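Local coordinates for nodulation fucosyltransferase NodZ (Bradyrhizobium sp., PDB 2HHC), which belongs to the NodZ nodulation protein family and has the two-domain GT-B fold of many glycosyltransferases, at residues 142-145 against 146-150; 267-270 against 271-275. All coordinates share one frame; numbering follows the deposited sequence.

Contact 1 (142-145 against 146-150); sequences RLIF and RNIKL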
# COMPACT_ATOMS: atom_id res chain seq x y z
N ARG A 142 -5.87 9.43 -1.15
CA ARG A 142 -5.09 10.35 -2.00
C ARG A 142 -4.35 11.33 -1.13
O ARG A 142 -3.19 11.76 -1.44
CB ARG A 142 -6.04 11.10 -2.97
CG ARG A 142 -6.65 10.19 -3.97
CD ARG A 142 -7.69 10.98 -4.83
NE ARG A 142 -8.37 10.15 -5.80
CZ ARG A 142 -7.83 9.78 -6.92
NH1 ARG A 142 -6.63 10.24 -7.25
NH2 ARG A 142 -8.51 9.01 -7.74
N LEU A 143 -4.98 11.79 -0.07
CA LEU A 143 -4.33 12.72 0.86
C LEU A 143 -3.06 12.14 1.45
O LEU A 143 -2.04 12.78 1.55
CB LEU A 143 -5.34 13.24 1.86
CG LEU A 143 -4.77 14.47 2.51
CD1 LEU A 143 -5.89 15.41 2.77
CD2 LEU A 143 -4.05 13.96 3.75
N ILE A 144 -3.08 10.87 1.82
CA ILE A 144 -1.87 10.25 2.37
C ILE A 144 -0.78 10.23 1.31
O ILE A 144 0.36 10.61 1.59
CB ILE A 144 -2.17 8.81 2.83
CG1 ILE A 144 -3.02 8.84 4.11
CG2 ILE A 144 -0.95 8.00 3.04
CD1 ILE A 144 -2.46 9.53 5.29
N PHE A 145 -1.08 9.78 0.10
CA PHE A 145 -0.02 9.75 -0.95
C PHE A 145 0.57 11.09 -1.27
O PHE A 145 1.73 11.22 -1.65
CB PHE A 145 -0.51 9.01 -2.19
CG PHE A 145 -0.48 7.52 -2.05
CD1 PHE A 145 0.71 6.81 -2.13
CD2 PHE A 145 -1.61 6.83 -1.87
CE1 PHE A 145 0.75 5.47 -2.03
CE2 PHE A 145 -1.56 5.45 -1.73
CZ PHE A 145 -0.36 4.82 -1.80
N ARG A 146 -0.24 12.14 -1.17
CA ARG A 146 0.23 13.49 -1.47
C ARG A 146 1.02 14.12 -0.34
O ARG A 146 1.71 15.09 -0.61
CB ARG A 146 -0.95 14.40 -1.87
CG ARG A 146 -1.58 14.07 -3.19
CD ARG A 146 -2.76 15.03 -3.53
NE ARG A 146 -2.27 16.35 -3.61
CZ ARG A 146 -1.71 16.85 -4.69
NH1 ARG A 146 -1.67 16.11 -5.80
NH2 ARG A 146 -1.26 18.08 -4.67
N ASN A 147 0.90 13.62 0.90
CA ASN A 147 1.38 14.31 2.07
C ASN A 147 2.38 13.59 2.91
O ASN A 147 2.65 13.98 4.03
CB ASN A 147 0.17 14.82 2.87
CG ASN A 147 -0.56 15.94 2.15
OD1 ASN A 147 -0.09 17.11 2.15
ND2 ASN A 147 -1.64 15.63 1.45
N ILE A 148 2.92 12.53 2.35
CA ILE A 148 4.15 11.89 2.83
C ILE A 148 5.07 11.81 1.61
O ILE A 148 4.62 11.84 0.43
CB ILE A 148 3.90 10.50 3.45
CG1 ILE A 148 3.45 9.47 2.41
CG2 ILE A 148 2.85 10.61 4.58
CD1 ILE A 148 3.25 8.06 2.88
N LYS A 149 6.37 11.78 1.86
CA LYS A 149 7.34 11.90 0.79
C LYS A 149 8.37 10.78 0.95
O LYS A 149 8.95 10.58 2.03
CB LYS A 149 8.04 13.28 0.83
CG LYS A 149 8.94 13.57 -0.30
CD LYS A 149 9.28 15.04 -0.39
N LEU A 150 8.57 10.03 -0.12
CA LEU A 150 9.61 9.01 -0.16
C LEU A 150 10.98 9.64 0.15
O LEU A 150 11.31 10.76 -0.23
CB LEU A 150 9.66 8.35 -1.55
CG LEU A 150 8.53 7.33 -1.79
CD1 LEU A 150 8.53 7.12 -3.31
CD2 LEU A 150 8.68 6.06 -1.03
O HOH W 1 4.05 9.88 -1.53
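Ile144 and Ile148 meet one turn apart near the C-terminal end of helix 138-147, where the chain leaves the helix. This helix packs on the N-terminal half of the GT-B fold. The tight side is apolar: Ile144 CG2 lies 4.2 Å from Ile148 CD1. Both side chains are buried. Ile144 rests on Ala23 and Trp26 of helix 15-32, and Ile148 on Leu19 of that helix and on Ile64. Ile148 CG1 stands between its own backbone N and carbonyl carbon (chi1 68°), 3.4 Å from Ile144 O. Ile144 O accepts a bond from Asn147 N at 3.1 Å, with the donor 66° out of the carbonyl plane, and a weak one from Ile148 N. The spacing thus shifts to three residues near the helix end.

The exposed side belongs to Arg146. Its backbone N bonds to Arg142 O (3.0 Å). Arg146 CG lies 3.3 Å from Arg142 O, and the chain then bends at chi3. Asn147 forms an intermediate, hydrogen-bonded edge beside Leu143. Asn147 ND2 donates to Leu143 O at 2.9 Å with an N-H...O angle of 161°. The bond lies in the carbonyl plane, on a lone pair, and nearly in the amide plane as well. The departing chain is tied back by a water, which donates to both Phe145 O (2.7 Å) and Ile148 O (2.8 Å).

Contact 2 (267-270 against 271-275); sequences ALID and MYLLA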
# COMPACT_ATOMS: atom_id res chain seq x y z
N ALA A 267 9.94 -2.47 -3.77
CA ALA A 267 8.49 -2.48 -3.78
C ALA A 267 7.94 -1.08 -4.04
O ALA A 267 7.05 -0.89 -4.86
CB ALA A 267 7.97 -3.04 -2.50
N LEU A 268 8.47 -0.10 -3.32
CA LEU A 268 7.98 1.27 -3.46
C LEU A 268 8.26 1.84 -4.85
O LEU A 268 7.41 2.53 -5.42
CB LEU A 268 8.57 2.17 -2.36
CG LEU A 268 8.03 1.88 -0.95
CD1 LEU A 268 8.90 2.47 0.13
CD2 LEU A 268 6.55 2.35 -0.80
N ILE A 269 9.46 1.58 -5.36
CA ILE A 269 9.78 2.02 -6.70
C ILE A 269 8.75 1.50 -7.72
O ILE A 269 8.23 2.26 -8.58
CB ILE A 269 11.23 1.63 -7.08
CG1 ILE A 269 12.23 2.40 -6.22
CG2 ILE A 269 11.49 1.89 -8.58
CD1 ILE A 269 13.63 1.77 -6.19
N ASP A 270 8.47 0.20 -7.64
CA ASP A 270 7.47 -0.39 -8.56
C ASP A 270 6.08 0.21 -8.34
O ASP A 270 5.36 0.56 -9.29
CB ASP A 270 7.36 -1.89 -8.31
CG ASP A 270 8.46 -2.72 -9.00
OD1 ASP A 270 9.24 -2.15 -9.78
OD2 ASP A 270 8.51 -3.96 -8.70
N MET A 271 5.66 0.38 -7.09
CA MET A 271 4.30 0.89 -6.77
C MET A 271 4.10 2.29 -7.34
O MET A 271 3.07 2.61 -7.90
CB MET A 271 4.07 0.87 -5.26
CG MET A 271 3.94 -0.47 -4.67
SD MET A 271 3.90 -0.35 -2.91
CE MET A 271 2.44 0.52 -2.72
N TYR A 272 5.12 3.15 -7.14
CA TYR A 272 5.04 4.51 -7.61
C TYR A 272 5.18 4.63 -9.13
O TYR A 272 4.48 5.42 -9.76
CB TYR A 272 6.07 5.35 -6.83
CG TYR A 272 5.60 5.81 -5.47
CD1 TYR A 272 5.46 4.96 -4.39
CD2 TYR A 272 5.32 7.17 -5.22
CE1 TYR A 272 5.03 5.38 -3.18
CE2 TYR A 272 4.92 7.58 -4.01
CZ TYR A 272 4.77 6.72 -2.96
OH TYR A 272 4.35 7.15 -1.71
N LEU A 273 6.04 3.83 -9.76
CA LEU A 273 6.15 3.86 -11.20
C LEU A 273 4.88 3.31 -11.87
O LEU A 273 4.47 3.80 -12.89
CB LEU A 273 7.38 3.13 -11.66
CG LEU A 273 8.72 3.88 -11.51
CD1 LEU A 273 9.81 2.95 -11.83
CD2 LEU A 273 8.75 5.14 -12.40
N LEU A 274 4.25 2.30 -11.31
CA LEU A 274 2.99 1.83 -11.84
C LEU A 274 1.97 2.96 -11.92
O LEU A 274 1.15 3.02 -12.88
CB LEU A 274 2.44 0.66 -11.03
CG LEU A 274 3.12 -0.68 -11.23
CD1 LEU A 274 2.79 -1.67 -10.16
CD2 LEU A 274 2.75 -1.30 -12.61
N ALA A 275 1.98 3.88 -10.96
CA ALA A 275 1.03 4.99 -10.95
C ALA A 275 1.28 6.06 -12.03
O ALA A 275 0.48 6.98 -12.19
CB ALA A 275 0.99 5.63 -9.59
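Ile269 and Leu273 form the closest apolar pair of this helical stretch. They lie side by side and point the same way, with Ile269 CG2 3.8 Å from Leu273 CD1. The branch of Ile269 that touches is the one anti to its backbone N. Ile269 also packs on helix 152-166 and Leu273 on Phe220 of strand 217-223. These neighbours of helix 258-274 are consistent with the C-terminal Rossmann-like half of a GT-B fold.

A second apolar group is built on Leu268. Leu268 CD2 reaches Tyr272 CE1 at 4.1 Å and Met271 SD at 4.3 Å. The Tyr272 side chain runs alongside Leu268, and Ile158 adds to its packing.

Further out, side-chain carbons border the carbonyl oxygens of the previous turn. Leu268 O sits at the edge of the Tyr272 ring, near its plane, 3.3 Å from Tyr272 CD1. Met271 CG comes to 3.1 Å from Ala267 O.

The backbone bonds form the helical core. The N atoms of Met271, Tyr272, Leu273 and Leu274 each bond to the carbonyl four residues back. The bond from Tyr272 N to Leu268 O is 2.9 Å long with an N-H...O angle of 166°.

The polar edge is the carboxylate of Asp270, a partly exposed residue whose side chain touches Phe220, Cys222, Val242 and Phe289. The chemistry is therefore divided. The helix pairs these main-chain groups internally, and its Leu, Ile and Met chains are apolar. The Asp270 carboxylate and the Tyr272 hydroxyl are the polar exceptions.

How the contacts relate
The centres of contacts 1 and 2 are about 14 Å apart, and their side chains touch. Phe145 CD1 lies 3.7 Å from Tyr272 OH. Leu150 CD1 is 3.7 Å from Tyr272 CE2, and Leu150 CD2 is 3.8 Å from Leu268 CD1. These are packing contacts. Tyr272 touches both segments of contact 1, Phe145 of 142-145 and Leu150 of 146-150. Tyr292 joins them too, stacking on Phe145 and meeting the Tyr272 ring at about 60°. Strand 63-64, beside contact 1, and strand 217-223, beside contact 2, belong to different sheets. The junction is consistent with an interface between the two halves of the GT-B fold.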